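Local coordinates for protein 2-oxoglutarate-dependent dioxygenase tropC (Talaromyces stipitatus, PDB 6XJJ) that acts as an iron- and 2-oxoglutarate-dependent dioxygenase in the biosynthesis of fungal tropolones, at residues V40-D45 / N71-F76; I283-T288 / G295-A300. One frame throughout, in Å; residues are numbered along the deposited sequence.

Contact 1. Residues V40-D45 / N71-F76; sequences VIPTVD and NKYGFF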
loop_
_atom_site.group_PDB
_atom_site.type_symbol
_atom_site.label_atom_id
_atom_site.label_comp_id
_atom_site.label_asym_id
_atom_site.label_seq_id
_atom_site.Cartn_x
_atom_site.Cartn_y
_atom_site.Cartn_z
ATOM N N VAL A 40 13.327 10.857 12.071
ATOM C CA VAL A 40 12.023 10.248 12.296
ATOM C C VAL A 40 11.188 10.445 11.041
ATOM O O VAL A 40 11.296 11.476 10.369
ATOM C CB VAL A 40 11.317 10.857 13.527
ATOM C CG1 VAL A 40 10.827 12.283 13.237
ATOM C CG2 VAL A 40 10.193 9.944 14.024
ATOM N N ILE A 41 10.361 9.457 10.724
ATOM C CA ILE A 41 9.410 9.614 9.615
ATOM C C ILE A 41 8.392 10.691 9.981
ATOM O O ILE A 41 7.774 10.614 11.059
ATOM C CB ILE A 41 8.720 8.285 9.320
ATOM C CG1 ILE A 41 9.748 7.236 8.884
ATOM C CG2 ILE A 41 7.641 8.455 8.258
ATOM C CD1 ILE A 41 10.488 7.560 7.574
ATOM N N PRO A 42 8.177 11.699 9.142
ATOM C CA PRO A 42 7.267 12.787 9.508
ATOM C C PRO A 42 5.803 12.406 9.333
ATOM O O PRO A 42 5.451 11.425 8.674
ATOM C CB PRO A 42 7.655 13.916 8.547
ATOM C CG PRO A 42 8.197 13.228 7.358
ATOM C CD PRO A 42 8.847 11.959 7.852
ATOM N N THR A 43 4.952 13.223 9.952
ATOM C CA THR A 43 3.503 13.154 9.809
ATOM C C THR A 43 3.024 14.395 9.070
ATOM O O THR A 43 3.413 15.512 9.421
ATOM C CB THR A 43 2.813 13.084 11.172
ATOM O OG1 THR A 43 3.213 11.894 11.865
ATOM C CG2 THR A 43 1.299 13.100 11.011
ATOM N N VAL A 44 2.165 14.201 8.072
ATOM C CA VAL A 44 1.617 15.302 7.288
ATOM C C VAL A 44 0.101 15.257 7.375
ATOM O O VAL A 44 -0.517 14.221 7.101
ATOM C CB VAL A 44 2.065 15.244 5.820
ATOM C CG1 VAL A 44 1.499 16.432 5.053
ATOM C CG2 VAL A 44 3.568 15.218 5.733
ATOM N N ASP A 45 -0.492 16.386 7.737
ATOM C CA ASP A 45 -1.934 16.535 7.827
ATOM C C ASP A 45 -2.431 17.180 6.537
ATOM O O ASP A 45 -2.048 18.311 6.216
ATOM C CB ASP A 45 -2.295 17.379 9.050
ATOM C CG ASP A 45 -3.795 17.560 9.224
ATOM O OD1 ASP A 45 -4.558 17.084 8.357
ATOM O OD2 ASP A 45 -4.213 18.177 10.233
ATOM N N ASN A 71 10.681 13.473 -0.868
ATOM C CA ASN A 71 11.993 13.687 -1.448
ATOM C C ASN A 71 13.107 13.242 -0.514
ATOM O O ASN A 71 14.184 12.853 -0.976
ATOM C CB ASN A 71 12.136 15.157 -1.837
ATOM C CG ASN A 71 13.494 15.479 -2.386
ATOM O OD1 ASN A 71 14.515 15.079 -1.834
ATOM N ND2 ASN A 71 13.508 16.066 -3.571
ATOM N N LYS A 72 12.872 13.279 0.792
ATOM C CA LYS A 72 13.903 12.963 1.767
ATOM C C LYS A 72 13.823 11.518 2.241
ATOM O O LYS A 72 14.828 10.804 2.210
ATOM C CB LYS A 72 13.801 13.930 2.956
ATOM C CG LYS A 72 14.895 13.807 3.998
ATOM C CD LYS A 72 14.762 14.936 5.017
ATOM C CE LYS A 72 15.851 14.896 6.074
ATOM N NZ LYS A 72 15.737 16.046 7.021
ATOM N N TYR A 73 12.640 11.059 2.658
ATOM C CA TYR A 73 12.494 9.713 3.193
ATOM C C TYR A 73 11.771 8.755 2.259
ATOM O O TYR A 73 11.863 7.540 2.458
ATOM C CB TYR A 73 11.733 9.740 4.528
ATOM C CG TYR A 73 12.336 10.657 5.572
ATOM C CD1 TYR A 73 13.381 10.240 6.387
ATOM C CD2 TYR A 73 11.843 11.943 5.750
ATOM C CE1 TYR A 73 13.925 11.087 7.341
ATOM C CE2 TYR A 73 12.375 12.789 6.697
ATOM C CZ TYR A 73 13.415 12.358 7.490
ATOM O OH TYR A 73 13.943 13.208 8.435
ATOM N N GLY A 74 11.048 9.254 1.262
ATOM C CA GLY A 74 10.166 8.382 0.514
ATOM C C GLY A 74 8.990 7.855 1.304
ATOM O O GLY A 74 8.167 7.131 0.740
ATOM N N PHE A 75 8.900 8.168 2.599
ATOM C CA PHE A 75 7.742 7.829 3.407
ATOM C C PHE A 75 7.246 9.054 4.155
ATOM O O PHE A 75 8.018 9.965 4.468
ATOM C CB PHE A 75 7.963 6.774 4.508
ATOM C CG PHE A 75 8.145 5.353 4.040
ATOM C CD1 PHE A 75 8.722 5.016 2.827
ATOM C CD2 PHE A 75 7.530 4.347 4.778
ATOM C CE1 PHE A 75 8.832 3.670 2.446
ATOM C CE2 PHE A 75 7.600 3.034 4.394
ATOM C CZ PHE A 75 8.245 2.689 3.224
ATOM N N PHE A 76 5.946 9.046 4.456
ATOM C CA PHE A 76 5.386 9.773 5.585
ATOM C C PHE A 76 4.174 9.038 6.145
ATOM O O PHE A 76 3.621 8.126 5.524
ATOM C CB PHE A 76 4.888 11.207 5.324
ATOM C CG PHE A 76 4.130 11.427 4.029
ATOM C CD1 PHE A 76 4.101 10.514 2.989
ATOM C CD2 PHE A 76 3.120 12.387 4.044
ATOM C CE1 PHE A 76 3.335 10.744 1.861
ATOM C CE2 PHE A 76 2.306 12.583 2.943
ATOM C CZ PHE A 76 2.407 11.743 1.863
#
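The side chains of Ile41 and Tyr73 pass head to tail, an example of how a methyl group can sit obliquely at the root of a ring. Ile41 CD1 lies 3.9 Å from Tyr73 CB and 4.0 Å from Phe75 CB, which places the methyl between the bases of two aromatic residues. In the same residue, chi1 of -62° sets CG1 beside the backbone N and leaves CG2 anti to it, where CG2 rests on the strand backbone, 3.7 Å from Phe76 CA. Farther out along the tyrosine, Pro42 lies slantwise to the ring and brings its CD to 3.7 Å from Tyr73 CD2. The hydroxyl at the far end of that ring is hydrogen-bonded to Glu39, just before residues 40-45.

These residues belong to the N-terminal part of the enzyme, where strand 43-45 runs parallel to strand 75-79 in a beta-alpha-beta crossover that passes through helix 56-72. Gly74, with a positive phi of 67°, takes the chain out of that helix, and at Phe75 it enters the strand.

Next along the chain, Pro42 O approaches Phe76 CB at 3.4 Å, mainly a backbone contact, with Pro42 CG farther off. Val44 then meets the phenylalanine from its rim: CB lies in the ring plane at the edge, and CG2 comes close to CD2 near the same plane. The first torsion of Phe76 (chi1 41°) sets CG between the backbone N and the carbonyl carbon, directing the ring to Val44. Val66 of helix 56-72 touches both of these side chains, while Phe75 turns its ring end away from residues 40-45 to meet the iron ligand His302 edge-to-face.

Contact 2. Residues I283-T288 / G295-A300; sequences INMGDT and GYYRSA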
loop_
_atom_site.group_PDB
_atom_site.type_symbol
_atom_site.label_atom_id
_atom_site.label_comp_id
_atom_site.label_asym_id
_atom_site.label_seq_id
_atom_site.Cartn_x
_atom_site.Cartn_y
_atom_site.Cartn_z
ATOM N N ILE A 283 2.353 6.249 3.847
ATOM C CA ILE A 283 2.420 6.528 2.423
ATOM C C ILE A 283 3.876 6.435 2.013
ATOM O O ILE A 283 4.742 7.025 2.666
ATOM C CB ILE A 283 1.868 7.925 2.100
ATOM C CG1 ILE A 283 0.471 8.133 2.696
ATOM C CG2 ILE A 283 1.881 8.165 0.597
ATOM C CD1 ILE A 283 -0.568 7.181 2.212
ATOM N N ASN A 284 4.151 5.694 0.946
ATOM C CA ASN A 284 5.485 5.701 0.367
ATOM C C ASN A 284 5.415 5.670 -1.150
ATOM O O ASN A 284 4.428 5.233 -1.749
ATOM C CB ASN A 284 6.320 4.515 0.821
ATOM C CG ASN A 284 5.696 3.211 0.455
ATOM O OD1 ASN A 284 4.487 3.057 0.558
ATOM N ND2 ASN A 284 6.479 2.329 -0.142
ATOM N N MET A 285 6.511 6.100 -1.756
ATOM C CA MET A 285 6.665 6.131 -3.199
ATOM C C MET A 285 7.294 4.827 -3.693
ATOM O O MET A 285 8.065 4.176 -2.980
ATOM C CB MET A 285 7.550 7.310 -3.593
ATOM C CG MET A 285 7.092 8.662 -3.030
ATOM S SD MET A 285 5.533 9.298 -3.704
ATOM C CE MET A 285 4.331 8.724 -2.494
ATOM N N GLY A 286 6.957 4.455 -4.929
ATOM C CA GLY A 286 7.493 3.277 -5.569
ATOM C C GLY A 286 8.493 3.616 -6.667
ATOM O O GLY A 286 8.807 4.772 -6.944
ATOM N N ASP A 287 8.988 2.553 -7.307
ATOM C CA ASP A 287 10.039 2.705 -8.310
ATOM C C ASP A 287 9.535 3.436 -9.552
ATOM O O ASP A 287 10.258 4.251 -10.139
ATOM C CB ASP A 287 10.591 1.331 -8.686
ATOM C CG ASP A 287 11.298 0.653 -7.532
ATOM O OD1 ASP A 287 11.677 1.357 -6.573
ATOM O OD2 ASP A 287 11.451 -0.587 -7.572
ATOM N N THR A 288 8.304 3.149 -9.980
ATOM C CA THR A 288 7.745 3.847 -11.136
ATOM C C THR A 288 7.667 5.349 -10.890
ATOM O O THR A 288 7.974 6.146 -11.783
ATOM C CB THR A 288 6.363 3.285 -11.468
ATOM O OG1 THR A 288 6.483 1.893 -11.795
ATOM C CG2 THR A 288 5.749 4.014 -12.649
ATOM N N GLY A 295 14.013 10.938 -9.605
ATOM C CA GLY A 295 14.358 10.595 -8.239
ATOM C C GLY A 295 13.896 11.625 -7.234
ATOM O O GLY A 295 14.226 11.512 -6.046
ATOM N N TYR A 296 13.132 12.628 -7.682
ATOM C CA TYR A 296 12.700 13.706 -6.798
ATOM C C TYR A 296 11.778 13.175 -5.708
ATOM O O TYR A 296 11.866 13.599 -4.549
ATOM C CB TYR A 296 12.024 14.796 -7.633
ATOM C CG TYR A 296 11.531 15.980 -6.855
ATOM C CD1 TYR A 296 12.409 16.955 -6.408
ATOM C CD2 TYR A 296 10.180 16.139 -6.587
ATOM C CE1 TYR A 296 11.957 18.050 -5.696
ATOM C CE2 TYR A 296 9.716 17.225 -5.883
ATOM C CZ TYR A 296 10.608 18.181 -5.437
ATOM O OH TYR A 296 10.154 19.272 -4.733
ATOM N N TYR A 297 10.900 12.237 -6.055
ATOM C CA TYR A 297 10.172 11.440 -5.075
ATOM C C TYR A 297 10.890 10.096 -4.971
ATOM O O TYR A 297 10.986 9.359 -5.958
ATOM C CB TYR A 297 8.705 11.285 -5.480
ATOM C CG TYR A 297 7.925 12.603 -5.526
ATOM C CD1 TYR A 297 8.176 13.618 -4.612
ATOM C CD2 TYR A 297 6.925 12.815 -6.473
ATOM C CE1 TYR A 297 7.467 14.817 -4.651
ATOM C CE2 TYR A 297 6.215 14.010 -6.518
ATOM C CZ TYR A 297 6.489 15.002 -5.602
ATOM O OH TYR A 297 5.784 16.182 -5.641
ATOM N N ARG A 298 11.417 9.792 -3.784
ATOM C CA ARG A 298 12.278 8.629 -3.598
ATOM C C ARG A 298 11.486 7.355 -3.308
ATOM O O ARG A 298 10.542 7.361 -2.512
ATOM C CB ARG A 298 13.262 8.859 -2.447
ATOM C CG ARG A 298 14.367 9.884 -2.671
ATOM C CD ARG A 298 15.366 9.773 -1.498
ATOM N NE ARG A 298 15.871 8.396 -1.402
ATOM C CZ ARG A 298 15.675 7.564 -0.374
ATOM N NH1 ARG A 298 16.146 6.331 -0.431
ATOM N NH2 ARG A 298 15.050 7.949 0.730
ATOM N N SER A 299 11.906 6.249 -3.936
ATOM C CA SER A 299 11.497 4.905 -3.530
ATOM C C SER A 299 12.561 4.342 -2.591
ATOM O O SER A 299 13.709 4.134 -2.998
ATOM C CB SER A 299 11.307 3.981 -4.735
ATOM O OG SER A 299 10.930 2.677 -4.312
ATOM N N ALA A 300 12.174 4.085 -1.346
ATOM C CA ALA A 300 13.098 3.719 -0.287
ATOM C C ALA A 300 12.908 2.260 0.103
ATOM O O ALA A 300 11.781 1.759 0.158
ATOM C CB ALA A 300 12.909 4.614 0.945
#
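Met285, Gly286 and Asp287 receive Tyr297, Arg298 and Ser299 where a strand of the double-stranded beta-helix core gives way to a short helix, close to the iron site. Residues 285-287 and 297-300 run at 80° to each other. Just before the contact, Asn284 donates from ND2 to Asp245, which ligates the iron together with His243 and His302, and thereby probably helps to position that carboxylate.

Met285 closes strand 281-285. Its CB lies against the backbone of the other segment, 3.2 Å from Arg298 O, and its CG packs on Tyr297 CB at 3.9 Å. The bend at chi2 (-68°) sets SD obliquely to the Tyr297 ring, 5.2 Å from its centroid, a Met-aromatic contact. The phenol end of that tyrosine goes on to helix 171-204, where its OH is hydrogen-bonded to Leu196 O. The carbonyl of Met285 faces back to the second segment as well, and Ser299 CA approaches its O at 3.6 Å in a CA-H...O contact.

Gly286, at the N-cap position of helix 287-292, presents only backbone: its O lies 3.4 Å from Ser299 CB. Asp287 opens the helix with its CB pointing away, yet the carboxylate curls back to the serine, and its second oxygen, OD2, is hydrogen-bonded with Thr244 OG1. Both carboxylate oxygens are therefore engaged. Ser299 turns its hydroxyl away from its backbone N (chi1 179°), and OG donates to Asp287 OD1 over 2.7 Å, meeting it on the anti side and well out of the carboxylate plane.

Followed from the N terminus, contact 1 closes a largely helical loop of 25 residues and lays strand 43-45 next to strand 75-79. More than 200 residues later, contact 2 closes a much tighter loop of six residues holding the rest of helix 287-292. The two loops lie in series, neither nested nor crossed, but they meet in space: strands 75-79 and 281-285 are antiparallel neighbours in one sheet, with probable hydrogen bonds from Ile283 N to Phe76 O (2.8 Å) and from Met285 N to Gly74 O (3.2 Å). This pairing joins the N-terminal crossover to the catalytic core beside the iron.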